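Local coordinates for uncharacterized protein (Ruminococcus gnavus, PDB 4QAN) that is of unknown function but adopts a cystatin-like fold, as a divergent member of the NTF2-like superfamily, and can bind a magnesium ion, at residues L38-I52 with M94-S106. Sequence-based numbering, arbitrary orientation. Where two conformers were deposited one is given.
Sequences LKKNDLDMALRGCAI and MTKAYIEQFEELS
Two aromatic rings of helix 87-108, Phe102 and Tyr98, carry this contact. In the conformer described here, one of two, Phe102, with CG anti to the backbone N (chi1 -177°), reaches across to where helix 27-39 ends in a Schellman motif and helix 43-48 begins. Leu38 runs past it in the opposite sense, its CD2 3.4 Å from Phe102 CD1, while Ala46 CB and Leu43 CD1 approach obliquely. At the ring's edge sits Asn41 OD1, 3.6 Å from Phe102 CE2, the amide plane only 9° from that of the ring. Further along, Cys50 lays its CB squarely over the centre of the Tyr98 ring, 3.5 Å from the centroid, and its SG shares that face. Ile52 CG1 packs obliquely against the same ring, whose hydroxyl hydrogen-bonds His171 O. A leucine in place of Tyr98 would probably leave Cys50 without its aromatic platform and that carbonyl without its partner. Between the rings, Leu47 CD2 fits among Thr95, Tyr98 and Ile99. The segments 43-48 and 94-106 cross at 121°. Helix 254-275 adjoins Leu43 and Ile99, while Ile170 of strand 167-172 bonds to the backbone of Gly49 and Ala51, tying the helices to the antiparallel sheet, consistent with the helix-on-sheet layout of a cystatin-like fold.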
loop_
_atom_site.group_PDB
_atom_site.type_symbol
_atom_site.label_atom_id
_atom_site.label_comp_id
_atom_site.label_asym_id
_atom_site.label_seq_id
_atom_site.Cartn_x
_atom_site.Cartn_y
_atom_site.Cartn_z
ATOM N N LEU A 38 -20.238 1.189 -2.468
ATOM C CA LEU A 38 -20.399 -0.257 -2.611
ATOM C C LEU A 38 -21.641 -0.597 -3.417
ATOM O O LEU A 38 -21.619 -1.500 -4.244
ATOM C CB LEU A 38 -20.477 -0.935 -1.243
ATOM C CG LEU A 38 -19.166 -0.945 -0.453
ATOM C CD1 LEU A 38 -19.417 -1.024 1.041
ATOM C CD2 LEU A 38 -18.264 -2.092 -0.889
ATOM N N LYS A 39 -22.721 0.127 -3.173
ATOM C CA LYS A 39 -23.963 -0.092 -3.908
ATOM C C LYS A 39 -23.758 0.129 -5.404
ATOM O O LYS A 39 -24.273 -0.636 -6.220
ATOM C CB LYS A 39 -25.052 0.849 -3.392
ATOM C CG LYS A 39 -26.436 0.606 -3.971
ATOM C CD LYS A 39 -27.408 1.659 -3.459
ATOM C CE LYS A 39 -28.822 1.403 -3.932
ATOM N NZ LYS A 39 -29.316 0.089 -3.439
ATOM N N LYS A 40 -22.998 1.172 -5.748
ATOM C CA LYS A 40 -22.771 1.561 -7.139
ATOM C C LYS A 40 -21.533 0.900 -7.713
ATOM O O LYS A 40 -21.085 1.267 -8.796
ATOM C CB LYS A 40 -22.600 3.075 -7.249
ATOM C CG LYS A 40 -23.742 3.886 -6.686
ATOM C CD LYS A 40 -23.351 5.350 -6.605
ATOM C CE LYS A 40 -24.567 6.253 -6.612
ATOM N NZ LYS A 40 -25.174 6.390 -5.255
ATOM N N ASN A 41 -20.964 -0.061 -6.990
ATOM C CA ASN A 41 -19.723 -0.706 -7.401
ATOM C C ASN A 41 -18.701 0.319 -7.953
ATOM O O ASN A 41 -18.072 0.096 -8.983
ATOM C CB ASN A 41 -20.030 -1.810 -8.423
ATOM C CG ASN A 41 -18.819 -2.689 -8.733
ATOM O OD1 ASN A 41 -17.876 -2.808 -7.938
ATOM N ND2 ASN A 41 -18.839 -3.306 -9.904
ATOM N N ASP A 42 -18.540 1.439 -7.249
ATOM C CA ASP A 42 -17.685 2.537 -7.709
ATOM C C ASP A 42 -16.436 2.619 -6.846
ATOM O O ASP A 42 -16.447 3.191 -5.760
ATOM C CB ASP A 42 -18.453 3.868 -7.694
ATOM C CG ASP A 42 -17.653 5.026 -8.294
ATOM O OD1 ASP A 42 -16.420 4.921 -8.389
ATOM O OD2 ASP A 42 -18.263 6.059 -8.646
ATOM N N LEU A 43 -15.359 2.043 -7.359
ATOM C CA LEU A 43 -14.119 1.920 -6.623
ATOM C C LEU A 43 -13.532 3.292 -6.325
ATOM O O LEU A 43 -13.074 3.564 -5.208
ATOM C CB LEU A 43 -13.111 1.103 -7.429
ATOM C CG LEU A 43 -11.727 0.935 -6.804
ATOM C CD1 LEU A 43 -11.860 0.133 -5.527
ATOM C CD2 LEU A 43 -10.761 0.271 -7.774
ATOM N N ASP A 44 -13.537 4.149 -7.335
ATOM C CA ASP A 44 -12.970 5.475 -7.197
ATOM C C ASP A 44 -13.626 6.189 -6.018
ATOM O O ASP A 44 -12.932 6.686 -5.113
ATOM C CB ASP A 44 -13.165 6.272 -8.489
ATOM C CG ASP A 44 -12.722 7.703 -8.350
ATOM O OD1 ASP A 44 -11.496 7.937 -8.350
ATOM O OD2 ASP A 44 -13.602 8.594 -8.218
HETATM N N MSE A 45 -14.965 6.210 -6.035
HETATM C CA MSE A 45 -15.752 6.819 -4.967
HETATM C C MSE A 45 -15.374 6.266 -3.609
HETATM O O MSE A 45 -15.134 7.033 -2.676
HETATM C CB MSE A 45 -17.236 6.621 -5.286
HETATM C CG MSE A 45 -18.116 7.396 -4.331
HETATM SE SE MSE A 45 -19.992 6.925 -4.673
HETATM C CE MSE A 45 -20.709 7.923 -3.135
ATOM N N ALA A 46 -15.295 4.940 -3.513
ATOM C CA ALA A 46 -14.962 4.222 -2.273
ATOM C C ALA A 46 -13.624 4.634 -1.686
ATOM O O ALA A 46 -13.533 4.905 -0.493
ATOM C CB ALA A 46 -14.954 2.709 -2.517
ATOM N N LEU A 47 -12.592 4.650 -2.527
ATOM C CA LEU A 47 -11.249 5.036 -2.104
ATOM C C LEU A 47 -11.194 6.399 -1.429
ATOM O O LEU A 47 -10.535 6.565 -0.405
ATOM C CB LEU A 47 -10.296 5.021 -3.297
ATOM C CG LEU A 47 -9.912 3.594 -3.735
ATOM C CD1 LEU A 47 -9.119 3.608 -5.025
ATOM C CD2 LEU A 47 -9.131 2.902 -2.642
ATOM N N ARG A 48 -11.889 7.364 -2.015
ATOM C CA ARG A 48 -11.923 8.725 -1.496
ATOM C C ARG A 48 -12.518 8.813 -0.083
ATOM O O ARG A 48 -12.199 9.741 0.667
ATOM C CB ARG A 48 -12.713 9.615 -2.453
ATOM C CG ARG A 48 -12.062 9.728 -3.827
ATOM C CD ARG A 48 -13.094 9.963 -4.918
ATOM N NE ARG A 48 -12.465 10.203 -6.221
ATOM C CZ ARG A 48 -12.244 11.400 -6.762
ATOM N NH1 ARG A 48 -12.580 12.525 -6.131
ATOM N NH2 ARG A 48 -11.679 11.469 -7.958
ATOM N N GLY A 49 -13.374 7.851 0.269
ATOM C CA GLY A 49 -13.955 7.772 1.597
ATOM C C GLY A 49 -13.119 7.070 2.647
ATOM O O GLY A 49 -13.506 7.041 3.819
ATOM N N CYS A 50 -12.000 6.473 2.231
ATOM C CA CYS A 50 -11.083 5.807 3.143
ATOM C C CYS A 50 -10.042 6.782 3.684
ATOM O O CYS A 50 -9.733 7.784 3.050
ATOM C CB CYS A 50 -10.370 4.646 2.427
ATOM S SG CYS A 50 -11.475 3.390 1.720
ATOM N N ALA A 51 -9.470 6.462 4.840
ATOM C CA ALA A 51 -8.486 7.335 5.484
ATOM C C ALA A 51 -7.057 7.018 5.008
ATOM O O ALA A 51 -6.189 6.693 5.815
ATOM C CB ALA A 51 -8.585 7.200 6.999
ATOM N N ILE A 52 -6.813 7.145 3.703
ATOM C CA ILE A 52 -5.522 6.798 3.133
ATOM C C ILE A 52 -4.410 7.777 3.569
ATOM O O ILE A 52 -3.403 7.345 4.147
ATOM C CB ILE A 52 -5.576 6.644 1.591
ATOM C CG1 ILE A 52 -6.499 5.474 1.220
ATOM C CG2 ILE A 52 -4.185 6.361 1.041
ATOM C CD1 ILE A 52 -6.925 5.420 -0.234
HETATM N N MSE A 94 -1.617 0.843 1.185
HETATM C CA MSE A 94 -2.898 1.054 1.842
HETATM C C MSE A 94 -4.007 0.985 0.834
HETATM O O MSE A 94 -5.011 0.321 1.066
HETATM C CB MSE A 94 -2.908 2.396 2.557
HETATM C CG MSE A 94 -2.068 2.317 3.832
HETATM SE SE MSE A 94 -2.399 3.951 4.869
HETATM C CE MSE A 94 -4.066 3.271 5.656
ATOM N N THR A 95 -3.805 1.640 -0.305
ATOM C CA THR A 95 -4.757 1.627 -1.412
ATOM C C THR A 95 -5.075 0.185 -1.856
ATOM O O THR A 95 -6.236 -0.183 -1.981
ATOM C CB THR A 95 -4.241 2.501 -2.583
ATOM O OG1 THR A 95 -3.986 3.820 -2.105
ATOM C CG2 THR A 95 -5.260 2.608 -3.702
ATOM N N LYS A 96 -4.057 -0.653 -2.020
ATOM C CA LYS A 96 -4.298 -2.074 -2.313
ATOM C C LYS A 96 -5.147 -2.755 -1.232
ATOM O O LYS A 96 -6.094 -3.475 -1.545
ATOM C CB LYS A 96 -2.982 -2.810 -2.483
ATOM C CG LYS A 96 -3.092 -4.331 -2.634
ATOM C CD LYS A 96 -1.706 -4.904 -2.484
ATOM C CE LYS A 96 -1.598 -6.302 -3.053
ATOM N NZ LYS A 96 -2.245 -7.308 -2.177
ATOM N N ALA A 97 -4.823 -2.504 0.037
ATOM C CA ALA A 97 -5.536 -3.136 1.143
ATOM C C ALA A 97 -7.005 -2.736 1.124
ATOM O O ALA A 97 -7.865 -3.593 1.315
ATOM C CB ALA A 97 -4.896 -2.787 2.487
ATOM N N TYR A 98 -7.286 -1.459 0.849
ATOM C CA TYR A 98 -8.676 -0.986 0.731
ATOM C C TYR A 98 -9.439 -1.582 -0.470
ATOM O O TYR A 98 -10.626 -1.884 -0.365
ATOM C CB TYR A 98 -8.749 0.542 0.686
ATOM C CG TYR A 98 -8.584 1.204 2.038
ATOM C CD1 TYR A 98 -9.444 0.909 3.076
ATOM C CD2 TYR A 98 -7.565 2.127 2.272
ATOM C CE1 TYR A 98 -9.309 1.507 4.312
ATOM C CE2 TYR A 98 -7.415 2.739 3.512
ATOM C CZ TYR A 98 -8.290 2.421 4.536
ATOM O OH TYR A 98 -8.169 3.007 5.781
ATOM N N ILE A 99 -8.749 -1.761 -1.595
ATOM C CA ILE A 99 -9.351 -2.385 -2.763
ATOM C C ILE A 99 -9.795 -3.791 -2.397
ATOM O O ILE A 99 -10.881 -4.214 -2.754
ATOM C CB ILE A 99 -8.402 -2.388 -3.989
ATOM C CG1 ILE A 99 -8.223 -0.946 -4.492
ATOM C CG2 ILE A 99 -8.981 -3.236 -5.117
ATOM C CD1 ILE A 99 -7.070 -0.710 -5.448
ATOM N N GLU A 100 -8.955 -4.499 -1.659
ATOM C CA GLU A 100 -9.270 -5.855 -1.265
ATOM C C GLU A 100 -10.413 -5.954 -0.280
ATOM O O GLU A 100 -11.213 -6.874 -0.374
ATOM C CB GLU A 100 -8.036 -6.541 -0.740
ATOM C CG GLU A 100 -7.116 -6.846 -1.884
ATOM C CD GLU A 100 -5.753 -7.234 -1.436
ATOM O OE1 GLU A 100 -5.414 -6.919 -0.278
ATOM O OE2 GLU A 100 -5.031 -7.843 -2.258
ATOM N N GLN A 101 -10.522 -4.997 0.637
ATOM C CA GLN A 101 -11.705 -4.924 1.483
ATOM C C GLN A 101 -12.931 -4.718 0.608
ATOM O O GLN A 101 -13.915 -5.434 0.747
ATOM C CB GLN A 101 -11.605 -3.796 2.497
ATOM C CG GLN A 101 -10.512 -4.011 3.520
ATOM C CD GLN A 101 -10.787 -3.323 4.832
ATOM O OE1 GLN A 101 -11.359 -2.234 4.872
ATOM N NE2 GLN A 101 -10.387 -3.967 5.926
ATOM N N PHE A 102 -12.852 -3.749 -0.305
ATOM C CA PHE A 102 -13.960 -3.443 -1.188
ATOM C C PHE A 102 -14.373 -4.690 -1.976
ATOM O O PHE A 102 -15.541 -5.048 -2.004
ATOM C CB PHE A 102 -13.567 -2.312 -2.129
ATOM C CG PHE A 102 -14.671 -1.867 -3.037
ATOM C CD1 PHE A 102 -15.612 -0.950 -2.601
ATOM C CD2 PHE A 102 -14.759 -2.356 -4.338
ATOM C CE1 PHE A 102 -16.620 -0.530 -3.446
ATOM C CE2 PHE A 102 -15.763 -1.943 -5.188
ATOM C CZ PHE A 102 -16.692 -1.024 -4.742
ATOM N N GLU A 103 -13.398 -5.344 -2.599
ATOM C CA GLU A 103 -13.685 -6.529 -3.427
ATOM C C GLU A 103 -14.287 -7.666 -2.604
ATOM O O GLU A 103 -15.277 -8.283 -3.017
ATOM C CB GLU A 103 -12.424 -6.994 -4.163
ATOM C CG GLU A 103 -11.976 -6.034 -5.263
ATOM C CD GLU A 103 -10.631 -6.409 -5.882
ATOM O OE1 GLU A 103 -9.903 -7.223 -5.295
ATOM O OE2 GLU A 103 -10.286 -5.884 -6.959
ATOM N N GLU A 104 -13.706 -7.920 -1.433
ATOM C CA GLU A 104 -14.208 -8.963 -0.541
ATOM C C GLU A 104 -15.690 -8.750 -0.168
ATOM O O GLU A 104 -16.508 -9.665 -0.341
ATOM C CB GLU A 104 -13.348 -9.053 0.712
ATOM C CG GLU A 104 -13.756 -10.167 1.654
ATOM C CD GLU A 104 -12.833 -10.313 2.847
ATOM O OE1 GLU A 104 -11.721 -9.739 2.835
ATOM O OE2 GLU A 104 -13.226 -11.018 3.799
ATOM N N LEU A 105 -16.039 -7.562 0.327
ATOM C CA LEU A 105 -17.441 -7.271 0.682
ATOM C C LEU A 105 -18.357 -7.349 -0.529
ATOM O O LEU A 105 -19.509 -7.752 -0.408
ATOM C CB LEU A 105 -17.598 -5.882 1.310
ATOM C CG LEU A 105 -17.447 -5.731 2.823
ATOM C CD1 LEU A 105 -16.013 -5.991 3.275
ATOM C CD2 LEU A 105 -17.888 -4.335 3.238
ATOM N N SER A 106 -17.857 -6.925 -1.685
ATOM C CA SER A 106 -18.621 -6.996 -2.932
ATOM C C SER A 106 -18.860 -8.446 -3.343
ATOM O O SER A 106 -19.846 -8.741 -3.996
ATOM C CB SER A 106 -17.905 -6.247 -4.059
ATOM O OG SER A 106 -17.969 -4.840 -3.866
#